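Long-range contacts in putative oxidoreductase (Klebsiella pneumoniae subsp. pneumoniae MGH 78578, PDB 3E82), which probably acts as a nucleotide-dependent oxidoreductase of the Gfo/Idh/MocA family, although its substrate is not known: residues Q142-G146 against G245-V250; S174-F178 against L228-M232; V198-I202 against W214-V218; Q257-Q261 against D272-D276; D277-V281 against A291-P295. All blocks are in the same frame, centred on the assembly; numbering follows the deposited sequence.

Contact 1: Q142-G146 against G245-V250; sequences QGTLG and GDKGSV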
# COMPACT_ATOMS: atom_id res chain seq x y z
N GLN B 142 -5.68 -9.31 21.30
CA GLN B 142 -5.32 -8.83 22.63
C GLN B 142 -5.99 -7.48 22.89
O GLN B 142 -6.17 -7.08 24.05
CB GLN B 142 -3.80 -8.62 22.72
CG GLN B 142 -2.99 -9.74 23.32
CD GLN B 142 -1.50 -9.59 22.98
OE1 GLN B 142 -1.02 -8.50 22.66
NE2 GLN B 142 -0.77 -10.70 23.06
N GLY B 143 -6.33 -6.79 21.81
CA GLY B 143 -6.95 -5.48 21.93
C GLY B 143 -5.88 -4.40 22.00
O GLY B 143 -6.18 -3.21 22.15
N THR B 144 -4.63 -4.82 21.87
CA THR B 144 -3.49 -3.91 21.94
C THR B 144 -3.50 -2.75 20.95
O THR B 144 -3.00 -1.66 21.26
CB THR B 144 -2.18 -4.68 21.75
OG1 THR B 144 -2.16 -5.80 22.63
CG2 THR B 144 -0.98 -3.78 22.03
N LEU B 145 -4.06 -2.97 19.76
CA LEU B 145 -4.09 -1.91 18.76
C LEU B 145 -5.40 -1.14 18.75
O LEU B 145 -5.58 -0.23 17.95
CB LEU B 145 -3.87 -2.51 17.36
CG LEU B 145 -2.70 -3.49 17.18
CD1 LEU B 145 -2.70 -4.02 15.75
CD2 LEU B 145 -1.39 -2.80 17.51
N GLY B 146 -6.30 -1.50 19.66
CA GLY B 146 -7.60 -0.85 19.67
C GLY B 146 -8.31 -1.42 18.45
O GLY B 146 -8.02 -2.55 18.06
N GLY B 245 -4.03 0.49 14.24
CA GLY B 245 -5.32 0.56 14.91
C GLY B 245 -5.41 1.94 15.55
O GLY B 245 -4.44 2.69 15.51
N ASP B 246 -6.54 2.27 16.16
CA ASP B 246 -6.66 3.59 16.77
C ASP B 246 -5.96 3.72 18.13
O ASP B 246 -5.99 4.78 18.74
CB ASP B 246 -8.13 4.01 16.90
CG ASP B 246 -8.97 2.97 17.62
OD1 ASP B 246 -8.41 2.18 18.40
OD2 ASP B 246 -10.20 2.97 17.40
N LYS B 247 -5.32 2.65 18.58
CA LYS B 247 -4.60 2.66 19.85
C LYS B 247 -3.11 2.39 19.65
O LYS B 247 -2.30 2.63 20.54
CB LYS B 247 -5.18 1.63 20.81
CG LYS B 247 -6.21 2.19 21.79
CD LYS B 247 -7.02 1.09 22.47
CE LYS B 247 -6.14 0.04 23.16
NZ LYS B 247 -5.45 0.54 24.39
N GLY B 248 -2.76 1.88 18.47
CA GLY B 248 -1.36 1.59 18.21
C GLY B 248 -1.14 0.83 16.93
O GLY B 248 -2.07 0.58 16.16
N SER B 249 0.12 0.44 16.70
CA SER B 249 0.52 -0.28 15.50
C SER B 249 1.42 -1.45 15.84
O SER B 249 2.00 -1.52 16.93
CB SER B 249 1.29 0.65 14.55
OG SER B 249 0.53 1.78 14.16
N VAL B 250 1.54 -2.37 14.89
CA VAL B 250 2.41 -3.52 15.06
C VAL B 250 2.98 -3.90 13.71
O VAL B 250 2.28 -3.95 12.70
CB VAL B 250 1.65 -4.73 15.68
CG1 VAL B 250 0.55 -5.19 14.75
CG2 VAL B 250 2.63 -5.87 15.95
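Leu-145 is the residue that ties the loop 142-146 to the turn and strand at 245-250. Its side chain, with chi1 m and chi2 t, runs along the strand: CD2 lies 3.5 Å from Ser-249 C, and CD1 lies 3.6 Å from CG1 of Val-250. Val-250 has chi1 p and its CB points toward the loop. The carbonyl of Leu-145 faces the tight turn 245-248, closed by Gly-245 N to Gly-248 O at 2.7 Å. Leu-145 O accepts a hydrogen bond from Lys-247 N at 3.0 Å and takes a CA-H...O contact from Gly-245 CA at 3.2 Å. A CB on Gly-245 would clash with this oxygen. A CB on Gly-146 would strike Asp-246 and Lys-247, so two glycines permit the close approach. The Lys-247 side chain bends over the loop with chi3 and chi4 both p, and its CE reaches 3.4 Å from Gly-143 O. Asp-246 takes chi1 p, which brings OD1 to 3.4 Å from Gly-146 CA; that oxygen accepts a hydrogen bond from Ala-147 N. Gly-143 ends helix 131-142 with a Schellman motif and opens a type I turn to Gly-146. The contact thus joins this helix-to-strand connection to the turn between strands 241-245 and 248-252. Leu-145 also packs on Val-139 of the helix and Val-243, while Val-250 meets Ile-136 and strand 280-284.

Contact 2: S174-F178 against L228-M232; sequences SGLWF and LHCSM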
# COMPACT_ATOMS: atom_id res chain seq x y z
N SER B 174 2.07 -19.45 -12.60
CA SER B 174 0.77 -18.99 -13.06
C SER B 174 0.53 -17.50 -12.77
O SER B 174 -0.60 -17.02 -12.86
CB SER B 174 -0.33 -19.81 -12.40
OG SER B 174 -1.61 -19.32 -12.78
N GLY B 175 1.60 -16.78 -12.46
CA GLY B 175 1.48 -15.37 -12.14
C GLY B 175 1.62 -15.20 -10.64
O GLY B 175 1.21 -16.08 -9.87
N LEU B 176 2.20 -14.09 -10.22
CA LEU B 176 2.42 -13.84 -8.81
C LEU B 176 1.12 -13.83 -8.00
O LEU B 176 1.03 -14.50 -6.97
CB LEU B 176 3.16 -12.51 -8.63
CG LEU B 176 3.70 -12.15 -7.25
CD1 LEU B 176 4.80 -13.12 -6.87
CD2 LEU B 176 4.25 -10.73 -7.27
N TRP B 177 0.13 -13.08 -8.46
CA TRP B 177 -1.15 -12.98 -7.76
C TRP B 177 -1.76 -14.35 -7.49
O TRP B 177 -2.09 -14.66 -6.35
CB TRP B 177 -2.14 -12.12 -8.56
CG TRP B 177 -3.47 -11.90 -7.87
CD1 TRP B 177 -4.72 -12.08 -8.42
CD2 TRP B 177 -3.69 -11.47 -6.52
NE1 TRP B 177 -5.69 -11.80 -7.50
CE2 TRP B 177 -5.09 -11.42 -6.32
CE3 TRP B 177 -2.85 -11.12 -5.46
CZ2 TRP B 177 -5.67 -11.03 -5.10
CZ3 TRP B 177 -3.42 -10.74 -4.24
CH2 TRP B 177 -4.82 -10.70 -4.08
N PHE B 178 -1.90 -15.16 -8.53
CA PHE B 178 -2.48 -16.49 -8.38
C PHE B 178 -1.70 -17.43 -7.49
O PHE B 178 -2.28 -18.28 -6.82
CB PHE B 178 -2.68 -17.14 -9.75
CG PHE B 178 -4.09 -17.09 -10.24
CD1 PHE B 178 -4.71 -15.88 -10.53
CD2 PHE B 178 -4.83 -18.27 -10.38
CE1 PHE B 178 -6.03 -15.83 -10.97
CE2 PHE B 178 -6.15 -18.24 -10.81
CZ PHE B 178 -6.75 -17.02 -11.10
N LEU B 228 -3.16 -6.05 0.38
CA LEU B 228 -2.38 -7.25 0.13
C LEU B 228 -1.44 -6.88 -1.00
O LEU B 228 -1.88 -6.41 -2.05
CB LEU B 228 -3.30 -8.40 -0.29
CG LEU B 228 -4.48 -8.70 0.64
CD1 LEU B 228 -5.23 -9.93 0.12
CD2 LEU B 228 -4.00 -8.95 2.07
N HIS B 229 -0.14 -7.08 -0.80
CA HIS B 229 0.84 -6.69 -1.81
C HIS B 229 1.89 -7.76 -2.11
O HIS B 229 2.51 -8.31 -1.20
CB HIS B 229 1.55 -5.41 -1.35
CG HIS B 229 2.44 -4.80 -2.39
ND1 HIS B 229 1.99 -3.91 -3.34
CD2 HIS B 229 3.76 -5.00 -2.66
CE1 HIS B 229 2.98 -3.59 -4.15
NE2 HIS B 229 4.06 -4.23 -3.76
N CYS B 230 2.07 -8.03 -3.40
CA CYS B 230 3.04 -9.02 -3.89
C CYS B 230 3.98 -8.36 -4.90
O CYS B 230 3.54 -7.59 -5.75
CB CYS B 230 2.32 -10.17 -4.60
SG CYS B 230 1.20 -11.11 -3.58
N SER B 231 5.28 -8.66 -4.81
CA SER B 231 6.24 -8.11 -5.77
C SER B 231 7.52 -8.93 -5.84
O SER B 231 7.99 -9.42 -4.83
CB SER B 231 6.61 -6.66 -5.42
OG SER B 231 7.58 -6.18 -6.34
N MSE B 232 8.08 -9.06 -7.04
CA MSE B 232 9.32 -9.80 -7.23
C MSE B 232 10.52 -8.85 -7.24
O MSE B 232 11.66 -9.28 -7.43
CB MSE B 232 9.27 -10.57 -8.56
CG MSE B 232 8.20 -11.64 -8.60
SE MSE B 232 8.56 -13.00 -7.28
CE MSE B 232 9.09 -14.44 -8.47
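Leu-176 is the bump of this contact. In the first turn of helix 176-192 its CA-to-CB bond points toward strand 225-231, and its two methyls enter different hollows. CD2 presses on the strand beside Cys-230, 3.3 Å from Cys-230 CB and 3.4 Å from Ser-231 N. CD1 meets the selenium of selenomethionine Met-232, 3.8 Å from SE. Gly-175, at the N-cap position, has a positive phi that turns the chain into the helix. This is helix-on-sheet packing in the C-terminal alpha/beta domain: the helix covers the face of the mixed sheet that carries Leu-228 and Cys-230. His-229 points to the other face, where it meets His-150 of the second subunit. Trp-177 fills the space farther along the strand. Its ring offers an edge to both neighbours, with CH2 4.3 Å from Leu-228 CD1 and CE3 4.5 Å from Cys-230 SG. The indole also packs on Ala-333 and Val-334 of helix 320-339, and its NE1 donates a hydrogen bond to Leu-330 O.

Contact 3: V198-I202 against W214-V218; sequences VQGNI and WAHVV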
# COMPACT_ATOMS: atom_id res chain seq x y z
N VAL B 198 -13.67 -5.39 -3.67
CA VAL B 198 -12.26 -5.67 -3.94
C VAL B 198 -11.76 -4.80 -5.07
O VAL B 198 -12.42 -4.66 -6.11
CB VAL B 198 -12.07 -7.17 -4.33
CG1 VAL B 198 -10.62 -7.43 -4.69
CG2 VAL B 198 -12.50 -8.07 -3.19
N GLN B 199 -10.59 -4.20 -4.88
CA GLN B 199 -10.01 -3.35 -5.90
C GLN B 199 -8.63 -3.92 -6.20
O GLN B 199 -7.88 -4.27 -5.29
CB GLN B 199 -9.93 -1.91 -5.38
CG GLN B 199 -9.58 -0.87 -6.43
CD GLN B 199 -8.09 -0.77 -6.67
OE1 GLN B 199 -7.31 -0.77 -5.71
NE2 GLN B 199 -7.68 -0.67 -7.94
N GLY B 200 -8.30 -4.03 -7.48
CA GLY B 200 -7.01 -4.59 -7.82
C GLY B 200 -6.20 -3.86 -8.88
O GLY B 200 -6.75 -3.25 -9.79
N ASN B 201 -4.89 -3.96 -8.76
CA ASN B 201 -3.96 -3.35 -9.70
C ASN B 201 -2.85 -4.39 -9.85
O ASN B 201 -2.06 -4.60 -8.92
CB ASN B 201 -3.40 -2.05 -9.12
CG ASN B 201 -2.74 -1.18 -10.17
OD1 ASN B 201 -2.10 -1.68 -11.11
ND2 ASN B 201 -2.89 0.13 -10.03
N ILE B 202 -2.82 -5.06 -11.00
CA ILE B 202 -1.84 -6.12 -11.27
C ILE B 202 -0.99 -5.76 -12.49
O ILE B 202 -1.51 -5.33 -13.52
CB ILE B 202 -2.58 -7.48 -11.50
CG1 ILE B 202 -3.45 -7.81 -10.28
CG2 ILE B 202 -1.57 -8.61 -11.70
CD1 ILE B 202 -4.29 -9.06 -10.44
N TRP B 214 3.86 -7.92 -9.92
CA TRP B 214 3.52 -6.85 -8.99
C TRP B 214 2.01 -6.89 -8.85
O TRP B 214 1.28 -6.75 -9.84
CB TRP B 214 3.96 -5.50 -9.55
CG TRP B 214 3.81 -4.33 -8.60
CD1 TRP B 214 4.77 -3.82 -7.77
CD2 TRP B 214 2.67 -3.47 -8.47
NE1 TRP B 214 4.30 -2.70 -7.14
CE2 TRP B 214 3.02 -2.46 -7.55
CE3 TRP B 214 1.39 -3.45 -9.05
CZ2 TRP B 214 2.13 -1.44 -7.19
CZ3 TRP B 214 0.51 -2.44 -8.69
CH2 TRP B 214 0.89 -1.44 -7.77
N ALA B 215 1.54 -7.08 -7.63
CA ALA B 215 0.10 -7.13 -7.40
C ALA B 215 -0.20 -6.34 -6.15
O ALA B 215 0.34 -6.59 -5.08
CB ALA B 215 -0.36 -8.57 -7.24
N HIS B 216 -1.08 -5.36 -6.32
CA HIS B 216 -1.47 -4.51 -5.23
C HIS B 216 -2.99 -4.56 -5.17
O HIS B 216 -3.67 -3.99 -6.01
CB HIS B 216 -0.99 -3.09 -5.50
CG HIS B 216 -1.03 -2.21 -4.30
ND1 HIS B 216 -1.98 -1.23 -4.15
CD2 HIS B 216 -0.30 -2.22 -3.17
CE1 HIS B 216 -1.83 -0.67 -2.96
NE2 HIS B 216 -0.82 -1.25 -2.34
N VAL B 217 -3.50 -5.25 -4.15
CA VAL B 217 -4.94 -5.45 -3.99
C VAL B 217 -5.48 -4.92 -2.68
O VAL B 217 -4.90 -5.15 -1.62
CB VAL B 217 -5.27 -6.95 -4.09
CG1 VAL B 217 -6.76 -7.18 -3.85
CG2 VAL B 217 -4.84 -7.48 -5.45
N VAL B 218 -6.61 -4.21 -2.75
CA VAL B 218 -7.23 -3.64 -1.57
C VAL B 218 -8.61 -4.23 -1.32
O VAL B 218 -9.45 -4.25 -2.22
CB VAL B 218 -7.39 -2.10 -1.70
CG1 VAL B 218 -8.05 -1.55 -0.45
CG2 VAL B 218 -6.03 -1.45 -1.91
O HOH W 1 -4.90 -1.50 -6.06
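This is an antiparallel strand pair, the two arms of a beta hairpin at one edge of the mixed sheet as formed within this chain. The short axes approach to 4.7 Å and their directions differ by 169°. Gln-199 with Val-218 and Asn-201 with His-216 are hydrogen-bonded pairs. Gln-199 N to Val-218 O is 2.9 Å and Val-218 N to Gln-199 O is 2.8 Å. Asn-201 N to His-216 O is 3.0 Å and His-216 N to Asn-201 O is 2.9 Å. Water 1 donates to Gln-199 OE1 at 2.5 Å and to His-216 O at 2.8 Å, bridging the strands. Ile-202, Ala-215 and Val-217 lie on the face covered by helices 176-192 and 320-339; Trp-177 and Ala-333 pack there. Gly-200 pairs with Val-217 on this face, and its N binds Ser-336 OG. Gln-199, Asn-201, His-216 and Val-218 face the second subunit. Asn-201 OD1 bonds Lys-225 of that subunit and ND2 bonds its Asn-220, while His-216 meets its own counterpart. One face on helices and the other on a partner sheet fits the open-faced sheet through which Gfo/Idh/MocA proteins commonly pair.

Contact 4: Q257-Q261 against D272-D276; sequences QQESQ and DWGQD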
# COMPACT_ATOMS: atom_id res chain seq x y z
N GLN B 257 9.40 -19.04 8.83
CA GLN B 257 10.48 -19.81 8.21
C GLN B 257 10.21 -21.31 7.98
O GLN B 257 11.14 -22.05 7.64
CB GLN B 257 11.78 -19.69 9.03
CG GLN B 257 11.70 -20.36 10.41
CD GLN B 257 13.06 -20.75 10.99
OE1 GLN B 257 13.18 -20.96 12.20
NE2 GLN B 257 14.08 -20.85 10.13
N GLN B 258 8.98 -21.76 8.16
CA GLN B 258 8.70 -23.18 7.97
C GLN B 258 9.04 -23.66 6.57
O GLN B 258 9.63 -24.73 6.41
CB GLN B 258 7.23 -23.50 8.26
CG GLN B 258 6.83 -23.31 9.70
CD GLN B 258 5.36 -23.55 9.92
OE1 GLN B 258 4.87 -24.67 9.75
NE2 GLN B 258 4.64 -22.49 10.27
N GLU B 259 8.68 -22.88 5.56
CA GLU B 259 8.97 -23.29 4.20
C GLU B 259 10.47 -23.49 3.98
O GLU B 259 10.90 -24.49 3.41
CB GLU B 259 8.44 -22.27 3.18
CG GLU B 259 8.59 -22.76 1.74
CD GLU B 259 8.15 -21.73 0.71
OE1 GLU B 259 8.79 -20.65 0.62
OE2 GLU B 259 7.17 -22.01 -0.02
N SER B 260 11.28 -22.53 4.45
CA SER B 260 12.73 -22.63 4.30
C SER B 260 13.25 -23.84 5.05
O SER B 260 14.16 -24.53 4.59
CB SER B 260 13.42 -21.38 4.84
OG SER B 260 12.91 -20.22 4.21
N GLN B 261 12.66 -24.10 6.21
CA GLN B 261 13.07 -25.25 6.99
C GLN B 261 12.75 -26.53 6.20
O GLN B 261 13.59 -27.41 6.09
CB GLN B 261 12.36 -25.24 8.35
CG GLN B 261 12.82 -24.09 9.25
CD GLN B 261 12.20 -24.14 10.64
OE1 GLN B 261 10.98 -24.06 10.79
NE2 GLN B 261 13.04 -24.27 11.66
N ASP B 272 13.74 -26.96 16.42
CA ASP B 272 13.56 -25.58 15.96
C ASP B 272 12.46 -25.35 14.93
O ASP B 272 12.38 -24.27 14.34
CB ASP B 272 14.88 -25.05 15.41
CG ASP B 272 16.07 -25.42 16.29
OD1 ASP B 272 15.97 -25.25 17.53
OD2 ASP B 272 17.10 -25.87 15.75
N TRP B 273 11.61 -26.36 14.71
CA TRP B 273 10.53 -26.24 13.73
C TRP B 273 9.59 -25.07 14.06
O TRP B 273 9.11 -24.94 15.18
CB TRP B 273 9.73 -27.56 13.69
CG TRP B 273 8.47 -27.53 12.84
CD1 TRP B 273 7.18 -27.58 13.29
CD2 TRP B 273 8.40 -27.44 11.41
NE1 TRP B 273 6.31 -27.52 12.22
CE2 TRP B 273 7.03 -27.44 11.06
CE3 TRP B 273 9.36 -27.36 10.40
CZ2 TRP B 273 6.60 -27.35 9.74
CZ3 TRP B 273 8.93 -27.28 9.07
CH2 TRP B 273 7.56 -27.27 8.76
N GLY B 274 9.37 -24.20 13.07
CA GLY B 274 8.48 -23.07 13.27
C GLY B 274 8.89 -21.97 14.23
O GLY B 274 8.11 -21.05 14.51
N GLN B 275 10.11 -22.03 14.76
CA GLN B 275 10.57 -21.00 15.68
C GLN B 275 10.77 -19.71 14.92
O GLN B 275 11.19 -19.72 13.77
CB GLN B 275 11.87 -21.43 16.37
CG GLN B 275 11.66 -22.52 17.41
CD GLN B 275 10.76 -22.06 18.54
OE1 GLN B 275 10.00 -22.84 19.10
NE2 GLN B 275 10.87 -20.79 18.90
N ASP B 276 10.46 -18.59 15.58
CA ASP B 276 10.60 -17.29 14.95
C ASP B 276 11.15 -16.29 15.97
O ASP B 276 10.41 -15.78 16.81
CB ASP B 276 9.24 -16.81 14.45
CG ASP B 276 9.35 -15.65 13.48
OD1 ASP B 276 10.40 -14.98 13.47
OD2 ASP B 276 8.37 -15.41 12.75
O HOH W 2 8.73 -19.27 11.52
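Gln-257 stands at the N-cap position of helix 258-263, and Gln-261 N closes the first turn on Gln-257 O at 2.9 Å. Opposite it, Asp-272 to Gln-275 form a type II beta turn, with Gly-274 at positive phi in its third position. The contact therefore sets a helix start against a beta turn, both in the link between strands 248-252 and 280-284 of the C-terminal alpha/beta domain. The backbones are closest at Gln-258 and Gly-274, whose CA atoms are 5.3 Å apart. Gln-258 CG lies over one face of Trp-273, 4.2 Å from the centroid of its six-membered ring, a CH-pi contact. The indole also packs on Leu-26 of helix 17-28, and its NE1 donates to Asp-298. Gln-258 OE1 is bound by Gln-299 N. Water 2 accepts from Gln-257 N at 2.8 Å. Gln-261 grips the turn with both ends of its amide: NE2 donates to Asp-272 O at 2.8 Å, while OE1 accepts from Gly-274 N at 2.8 Å.

Contact 5: D277-V281 against A291-P295; sequences DDPLV and AQATP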
# COMPACT_ATOMS: atom_id res chain seq x y z
N ASP B 277 12.45 -16.01 15.88
CA ASP B 277 13.07 -15.07 16.80
C ASP B 277 13.04 -13.62 16.32
O ASP B 277 13.80 -12.77 16.79
CB ASP B 277 14.51 -15.52 17.10
CG ASP B 277 15.40 -15.47 15.88
OD1 ASP B 277 14.87 -15.33 14.76
OD2 ASP B 277 16.64 -15.57 16.04
N ASP B 278 12.15 -13.34 15.36
CA ASP B 278 11.97 -11.98 14.86
C ASP B 278 10.72 -11.55 15.60
O ASP B 278 9.62 -12.03 15.31
CB ASP B 278 11.72 -11.97 13.34
CG ASP B 278 11.42 -10.57 12.81
OD1 ASP B 278 12.30 -9.69 12.94
OD2 ASP B 278 10.32 -10.36 12.26
N PRO B 279 10.86 -10.64 16.56
CA PRO B 279 9.71 -10.19 17.33
C PRO B 279 8.74 -9.26 16.65
O PRO B 279 9.03 -8.65 15.62
CB PRO B 279 10.36 -9.54 18.54
CG PRO B 279 11.52 -8.85 17.91
CD PRO B 279 12.07 -9.90 16.96
N LEU B 280 7.56 -9.16 17.25
CA LEU B 280 6.53 -8.26 16.79
C LEU B 280 6.97 -6.93 17.40
O LEU B 280 7.36 -6.89 18.57
CB LEU B 280 5.19 -8.69 17.36
CG LEU B 280 4.64 -10.05 16.90
CD1 LEU B 280 3.91 -10.74 18.05
CD2 LEU B 280 3.71 -9.85 15.70
N VAL B 281 6.97 -5.87 16.60
CA VAL B 281 7.34 -4.55 17.11
C VAL B 281 6.05 -3.74 17.23
O VAL B 281 5.38 -3.45 16.24
CB VAL B 281 8.35 -3.84 16.15
CG1 VAL B 281 8.70 -2.48 16.69
CG2 VAL B 281 9.61 -4.69 16.01
N ALA B 291 9.09 -4.74 21.86
CA ALA B 291 8.95 -6.01 21.16
C ALA B 291 8.07 -6.99 21.92
O ALA B 291 7.89 -6.88 23.13
CB ALA B 291 10.32 -6.62 20.91
N GLN B 292 7.51 -7.95 21.19
CA GLN B 292 6.69 -8.99 21.80
C GLN B 292 7.07 -10.28 21.09
O GLN B 292 7.06 -10.35 19.86
CB GLN B 292 5.20 -8.71 21.61
CG GLN B 292 4.33 -9.79 22.25
CD GLN B 292 2.87 -9.43 22.28
OE1 GLN B 292 2.49 -8.36 22.74
NE2 GLN B 292 2.02 -10.35 21.81
N ALA B 293 7.42 -11.29 21.88
CA ALA B 293 7.82 -12.58 21.32
C ALA B 293 6.77 -13.10 20.35
O ALA B 293 5.57 -13.05 20.62
CB ALA B 293 8.06 -13.60 22.44
N THR B 294 7.24 -13.58 19.20
CA THR B 294 6.35 -14.14 18.18
C THR B 294 6.12 -15.62 18.49
O THR B 294 7.07 -16.36 18.74
CB THR B 294 6.97 -14.02 16.77
OG1 THR B 294 7.28 -12.64 16.50
CG2 THR B 294 5.99 -14.53 15.71
N PRO B 295 4.86 -16.06 18.48
CA PRO B 295 4.54 -17.46 18.75
C PRO B 295 5.10 -18.40 17.69
O PRO B 295 5.28 -18.01 16.53
CB PRO B 295 3.01 -17.46 18.80
CG PRO B 295 2.64 -16.34 17.87
CD PRO B 295 3.64 -15.27 18.21
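Three hydrogen bonds hold segment 277-281 to segment 291-295. Two are main-chain bonds of the hydrogen-bonded antiparallel pair Leu-280 and Gln-292. Leu-280 N donates to Gln-292 O at 2.9 Å, and Gln-292 N donates to Leu-280 O at 2.8 Å. Leu-280 O also takes a CA-H...O contact from Ala-291 CA at 3.2 Å. The third bond lies beyond the paired residues: Thr-294 OG1 donates to Asp-278 O at 2.7 Å. Thr-294 has chi1 m and its CB points toward the other segment. A side-chain hydroxyl thus joins the segments where Pro-279, without an N-H, cannot donate. Pro-279 contributes its ring instead, with CB 3.8 Å from Ala-291 CB and 3.6 Å from Gln-292 O. Leu-280 lies between Thr-294 and the Gln-292 side chain, its CD1 3.8 Å from Ala-293 O, and packs on Ile-136 of helix 131-142. Several other polar atoms have partners outside the two segments. Asp-277 OD1 forms a salt bridge with Arg-254. Asp-278 OD2 forms one with Lys-252 and accepts from Arg-254 N. Gln-292 NE2 donates to Gln-138 of the same helix. The hairpin of strands 280-284 and 289-292 is therefore joined at its open end by main-chain and hydroxyl bonds, while its acidic groups fasten one arm to the basic residues that follow strand 248-252 or end it.

Contacts 1, 2, 3 and 5 all reach the mixed sheet. Contacts 2 and 3 have centres 9 Å apart and share a strand boundary: Leu-228 N lies 2.8 Å from Val-217 O, and Cys-230 O lies 2.8 Å from Ala-215 N. Contacts 1 and 5, with centres 15 Å apart, meet through Val-250 CG2, 3.7 Å from Val-281 O. Contact 4 leads directly into contact 5; Asp-276 O is 3.9 Å from Thr-294 CB. Contacts 3 and 5 lie toward opposite ends of the sheet, their centres 29 Å apart. Contacts 1 and 3 touch the second subunit, and contact 2 reaches it through His-229. Contact 4 instead reaches helix 17-28, whose start belongs to a probable Rossmann-type glycine motif, consistent with nucleotide binding.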